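Local coordinates for protein methyltransferase type 12 (Clostridium thermocellum, PDB 3JWG) that probably transfers a methyl group from S-adenosyl-L-methionine to the 2'-hydroxyl of the 3'-terminal nucleotide of small RNAs, as the methyltransferase domain of bacterial Hen1, at residues Leu18-Val22 against Asn42-Leu46; Phe128-Gln134 against Lys181-Ser185. The contacts are given in a common frame with arbitrary orientation. Numbering follows the deposited sequence.

Contact 1: residues Leu18-Val22 against Asn42-Leu46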
loop_
_atom_site.group_PDB
_atom_site.type_symbol
_atom_site.label_atom_id
_atom_site.label_comp_id
_atom_site.label_asym_id
_atom_site.label_seq_id
_atom_site.Cartn_x
_atom_site.Cartn_y
_atom_site.Cartn_z
ATOM N N LEU A 18 -8.489 -3.357 -3.743
ATOM C CA LEU A 18 -8.172 -3.599 -2.345
ATOM C C LEU A 18 -8.392 -5.065 -2.017
ATOM O O LEU A 18 -7.639 -5.650 -1.242
ATOM C CB LEU A 18 -9.044 -2.724 -1.447
ATOM C CG LEU A 18 -8.908 -1.221 -1.697
ATOM C CD1 LEU A 18 -9.760 -0.458 -0.696
ATOM C CD2 LEU A 18 -7.452 -0.807 -1.583
ATOM N N GLY A 19 -9.428 -5.652 -2.611
ATOM C CA GLY A 19 -9.717 -7.055 -2.375
ATOM C C GLY A 19 -8.552 -7.917 -2.817
ATOM O O GLY A 19 -8.236 -8.926 -2.184
ATOM N N THR A 20 -7.911 -7.516 -3.911
ATOM C CA THR A 20 -6.763 -8.244 -4.435
ATOM C C THR A 20 -5.619 -8.180 -3.422
ATOM O O THR A 20 -4.944 -9.174 -3.176
ATOM C CB THR A 20 -6.276 -7.639 -5.761
ATOM O OG1 THR A 20 -7.308 -7.757 -6.750
ATOM C CG2 THR A 20 -5.026 -8.356 -6.236
ATOM N N VAL A 21 -5.394 -7.001 -2.850
ATOM C CA VAL A 21 -4.343 -6.850 -1.849
ATOM C C VAL A 21 -4.605 -7.791 -0.673
ATOM O O VAL A 21 -3.702 -8.484 -0.208
ATOM C CB VAL A 21 -4.272 -5.403 -1.316
ATOM C CG1 VAL A 21 -3.204 -5.305 -0.243
ATOM C CG2 VAL A 21 -3.960 -4.437 -2.461
ATOM N N VAL A 22 -5.847 -7.815 -0.193
ATOM C CA VAL A 22 -6.212 -8.682 0.926
ATOM C C VAL A 22 -5.926 -10.151 0.603
ATOM O O VAL A 22 -5.372 -10.884 1.427
ATOM C CB VAL A 22 -7.712 -8.518 1.277
ATOM C CG1 VAL A 22 -8.100 -9.467 2.411
ATOM C CG2 VAL A 22 -7.987 -7.071 1.681
ATOM N N ASN A 42 -9.684 2.502 3.881
ATOM C CA ASN A 42 -10.483 1.595 3.066
ATOM C C ASN A 42 -9.960 0.167 3.112
ATOM O O ASN A 42 -10.747 -0.782 3.144
ATOM C CB ASN A 42 -10.557 2.095 1.622
ATOM C CG ASN A 42 -11.360 3.369 1.499
ATOM O OD1 ASN A 42 -12.398 3.517 2.141
ATOM N ND2 ASN A 42 -10.892 4.293 0.670
ATOM N N LEU A 43 -8.639 0.013 3.126
ATOM C CA LEU A 43 -8.037 -1.315 3.197
ATOM C C LEU A 43 -8.233 -1.876 4.609
ATOM O O LEU A 43 -8.513 -3.066 4.793
ATOM C CB LEU A 43 -6.544 -1.250 2.879
ATOM C CG LEU A 43 -5.828 -2.603 2.962
ATOM C CD1 LEU A 43 -6.389 -3.538 1.897
ATOM C CD2 LEU A 43 -4.328 -2.413 2.785
ATOM N N LEU A 44 -8.083 -1.006 5.605
ATOM C CA LEU A 44 -8.258 -1.398 6.998
ATOM C C LEU A 44 -9.624 -2.052 7.199
ATOM O O LEU A 44 -9.731 -3.084 7.861
ATOM C CB LEU A 44 -8.130 -0.169 7.906
ATOM C CG LEU A 44 -6.742 0.299 8.359
ATOM C CD1 LEU A 44 -5.701 0.076 7.291
ATOM C CD2 LEU A 44 -6.827 1.764 8.737
ATOM N N SER A 45 -10.662 -1.451 6.624
ATOM C CA SER A 45 -12.019 -1.984 6.740
ATOM C C SER A 45 -12.099 -3.422 6.248
ATOM O O SER A 45 -12.682 -4.282 6.910
ATOM C CB SER A 45 -13.014 -1.142 5.933
ATOM O OG SER A 45 -13.016 0.206 6.350
ATOM N N LEU A 46 -11.523 -3.677 5.074
ATOM C CA LEU A 46 -11.542 -5.015 4.488
ATOM C C LEU A 46 -10.755 -6.027 5.309
ATOM O O LEU A 46 -11.141 -7.191 5.410
ATOM C CB LEU A 46 -10.982 -4.992 3.059
ATOM C CG LEU A 46 -11.766 -4.262 1.965
ATOM C CD1 LEU A 46 -11.048 -4.469 0.640
ATOM C CD2 LEU A 46 -13.191 -4.793 1.876
#
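In a Rossmann-like methyltransferase the helices that flank the central, mainly parallel sheet can also pack on one another, and here helices 13-27 and 42-48 do so without a single hydrogen bond between Leu18-Val22 and Asn42-Leu46. Their local axes cross at -52° and approach to 9.8 Å, a spacing filled by branched aliphatic side chains. Asn42 opens the second segment at the exposed edge, where the aliphatic base of its side chain meets Leu18: CB of Asn42 lies 3.5 Å from CD1 of Leu18. Leu43 is buried deeper. Its CD1 touches three residues of the other helix, 4.3 Å from CB of Leu18, 4.2 Å from CG1 of Val21 and 3.9 Å from CG2 of Val22, while its side chain also rests on Thr107 of strand 105-109, which joins the interface to the sheet. Ile109, a residue of the magnesium site, lies against Leu18 and Val21. One turn after Asn42, Leu46 points toward helix 13-27, and its CD1 lies 3.8 Å from the backbone N of Gly19. The CB of Leu46 also meets CG2 of Val22 at 3.9 Å. Closest of all to Leu46 is Leu18, whose CB lies 3.4 Å from Leu46 CD1.

Contact 2: residues Phe128-Gln134 against Lys181-Ser185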
loop_
_atom_site.group_PDB
_atom_site.type_symbol
_atom_site.label_atom_id
_atom_site.label_comp_id
_atom_site.label_asym_id
_atom_site.label_seq_id
_atom_site.Cartn_x
_atom_site.Cartn_y
_atom_site.Cartn_z
ATOM N N PHE A 128 11.814 -0.933 3.116
ATOM C CA PHE A 128 12.614 -2.142 2.961
ATOM C C PHE A 128 13.752 -2.363 3.953
ATOM O O PHE A 128 14.267 -3.475 4.060
ATOM C CB PHE A 128 13.162 -2.201 1.533
ATOM C CG PHE A 128 12.089 -2.192 0.474
ATOM C CD1 PHE A 128 11.251 -3.292 0.305
ATOM C CD2 PHE A 128 11.903 -1.074 -0.339
ATOM C CE1 PHE A 128 10.238 -3.278 -0.656
ATOM C CE2 PHE A 128 10.895 -1.048 -1.302
ATOM C CZ PHE A 128 10.059 -2.151 -1.462
ATOM N N GLU A 129 14.144 -1.324 4.681
ATOM C CA GLU A 129 15.223 -1.478 5.652
ATOM C C GLU A 129 14.711 -1.393 7.087
ATOM O O GLU A 129 15.048 -2.232 7.915
ATOM C CB GLU A 129 16.309 -0.425 5.423
ATOM C CG GLU A 129 17.584 -0.673 6.212
ATOM C CD GLU A 129 18.602 0.436 6.037
ATOM O OE1 GLU A 129 19.023 0.690 4.888
ATOM O OE2 GLU A 129 18.981 1.054 7.055
ATOM N N PHE A 130 13.894 -0.384 7.374
ATOM C CA PHE A 130 13.345 -0.198 8.716
ATOM C C PHE A 130 12.216 -1.190 9.019
ATOM O O PHE A 130 12.313 -1.999 9.941
ATOM C CB PHE A 130 12.819 1.233 8.879
ATOM C CG PHE A 130 13.870 2.304 8.697
ATOM C CD1 PHE A 130 13.500 3.644 8.616
ATOM C CD2 PHE A 130 15.225 1.980 8.629
ATOM C CE1 PHE A 130 14.459 4.649 8.471
ATOM C CE2 PHE A 130 16.195 2.981 8.484
ATOM C CZ PHE A 130 15.808 4.316 8.405
ATOM N N THR A 131 11.148 -1.132 8.235
ATOM C CA THR A 131 10.013 -2.021 8.441
ATOM C C THR A 131 10.422 -3.445 8.052
ATOM O O THR A 131 10.222 -4.391 8.813
ATOM C CB THR A 131 8.824 -1.526 7.610
ATOM O OG1 THR A 131 8.690 -0.113 7.813
ATOM C CG2 THR A 131 7.534 -2.201 8.044
ATOM N N ARG A 132 11.001 -3.576 6.863
ATOM C CA ARG A 132 11.501 -4.853 6.356
ATOM C C ARG A 132 10.659 -6.090 6.685
ATOM O O ARG A 132 11.144 -7.024 7.329
ATOM C CB ARG A 132 12.937 -5.046 6.874
ATOM C CG ARG A 132 13.782 -6.056 6.118
ATOM C CD ARG A 132 15.249 -5.949 6.551
ATOM N NE ARG A 132 16.124 -6.834 5.783
ATOM C CZ ARG A 132 16.497 -6.628 4.521
ATOM N NH1 ARG A 132 16.083 -5.551 3.856
ATOM N NH2 ARG A 132 17.274 -7.515 3.912
ATOM N N PRO A 133 9.391 -6.123 6.235
ATOM C CA PRO A 133 8.529 -7.280 6.508
ATOM C C PRO A 133 8.796 -8.407 5.502
ATOM O O PRO A 133 9.442 -8.191 4.475
ATOM C CB PRO A 133 7.123 -6.696 6.372
ATOM C CG PRO A 133 7.306 -5.723 5.222
ATOM C CD PRO A 133 8.636 -5.049 5.557
ATOM N N GLN A 134 8.302 -9.605 5.801
ATOM C CA GLN A 134 8.502 -10.741 4.908
ATOM C C GLN A 134 7.903 -10.450 3.530
ATOM O O GLN A 134 8.452 -10.856 2.507
ATOM C CB GLN A 134 7.857 -11.995 5.497
ATOM C CG GLN A 134 7.886 -13.185 4.554
ATOM C CD GLN A 134 9.294 -13.662 4.246
ATOM O OE1 GLN A 134 9.535 -14.271 3.204
ATOM N NE2 GLN A 134 10.225 -13.402 5.157
ATOM N N LYS A 181 18.577 -3.849 -4.277
ATOM C CA LYS A 181 19.284 -3.049 -3.281
ATOM C C LYS A 181 19.021 -3.490 -1.840
ATOM O O LYS A 181 19.912 -3.412 -0.995
ATOM C CB LYS A 181 18.900 -1.571 -3.441
ATOM C CG LYS A 181 19.555 -0.624 -2.440
ATOM C CD LYS A 181 19.168 0.826 -2.727
ATOM C CE LYS A 181 19.906 1.798 -1.813
ATOM N NZ LYS A 181 19.654 3.230 -2.170
ATOM N N TYR A 182 17.811 -3.973 -1.565
ATOM C CA TYR A 182 17.451 -4.382 -0.211
ATOM C C TYR A 182 17.320 -5.882 0.072
ATOM O O TYR A 182 16.892 -6.275 1.156
ATOM C CB TYR A 182 16.170 -3.658 0.204
ATOM C CG TYR A 182 16.374 -2.172 0.400
ATOM C CD1 TYR A 182 17.071 -1.687 1.505
ATOM C CD2 TYR A 182 15.898 -1.251 -0.533
ATOM C CE1 TYR A 182 17.290 -0.326 1.679
ATOM C CE2 TYR A 182 16.112 0.116 -0.371
ATOM C CZ TYR A 182 16.808 0.570 0.738
ATOM O OH TYR A 182 17.014 1.920 0.911
ATOM N N GLY A 183 17.683 -6.724 -0.887
ATOM C CA GLY A 183 17.607 -8.156 -0.641
ATOM C C GLY A 183 16.225 -8.776 -0.705
ATOM O O GLY A 183 15.905 -9.690 0.061
ATOM N N TYR A 184 15.404 -8.281 -1.623
ATOM C CA TYR A 184 14.056 -8.796 -1.818
ATOM C C TYR A 184 13.959 -9.303 -3.249
ATOM O O TYR A 184 14.744 -8.911 -4.110
ATOM C CB TYR A 184 13.009 -7.683 -1.653
ATOM C CG TYR A 184 12.576 -7.373 -0.235
ATOM C CD1 TYR A 184 11.385 -7.886 0.276
ATOM C CD2 TYR A 184 13.348 -6.556 0.585
ATOM C CE1 TYR A 184 10.966 -7.590 1.574
ATOM C CE2 TYR A 184 12.941 -6.251 1.890
ATOM C CZ TYR A 184 11.750 -6.770 2.376
ATOM O OH TYR A 184 11.340 -6.463 3.656
ATOM N N SER A 185 12.994 -10.180 -3.488
ATOM C CA SER A 185 12.728 -10.667 -4.828
ATOM C C SER A 185 11.365 -10.019 -5.102
ATOM O O SER A 185 10.611 -9.733 -4.162
ATOM C CB SER A 185 12.638 -12.199 -4.845
ATOM O OG SER A 185 11.636 -12.664 -3.965
#
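Contact 2 is an aromatic cluster reinforced by hydrogen bonds to main-chain carbonyls, and it joins two helix-to-strand turns at one end of the Rossmann-like methyltransferase fold. Phe128-Gln134 carries helix 117-131 into strand 135-141, and Lys181-Ser185 carries helix 168-182 into strand 184-191, an outermost strand of the sheet; strand 202-209 lies between the two strands. The second turn is a Schellman motif, in which Gly183 takes positive phi, and the strand begins at the next residue, Tyr184. Tyr182 and Tyr184, placed before and after this glycine, both direct their CB atoms toward the first segment and meet Phe128 differently. CB of Phe128 sits over the Tyr182 ring, 3.8 Å from its centroid in a CH-pi contact, whereas the two rings are nearly parallel but slid apart and barely overlap. Against Tyr184, Phe128 makes a T-shaped stack, turning its edge to the tyrosine face with centroids 5.3 Å apart and planes at 67°. Polar groups complete the joint. Arg132, which leaves the helix with positive phi, extends its side chain so that the guanidinium bridges the last turn of helix 117-131 and the backbone at Tyr182: NH1 and NH2 donate to the Tyr182 O at 2.9 and 3.0 Å, and NH1 also reaches the Phe128 O of its own helix at 2.8 Å. Beyond the Arg132 corner, the Tyr184 hydroxyl spans the gap to the loop, its OH donating a hydrogen bond to Pro133 O at 2.7 Å.

Overall arrangement
The two contacts illustrate how one sheet can be dressed by different kinds of packing. They lie on opposite sides of the chain's centre, 22 Å apart between centres and about 12 Å between nearest atoms, and follow one another along the sequence without touching. Contact 1 joins helices and is mainly apolar, with no hydrogen bond between its segments; contact 2 joins helix-to-strand turns and mixes rings with hydrogen bonds. Only contact 1 adjoins the magnesium site that includes Gly37 and Ile109: the side chain of Leu43 is about 7 Å from the ion and about 4 Å from that of Ile109. Contact 2 lies away from it, joining parts of the fold that lead into strands 135-141 and 184-191.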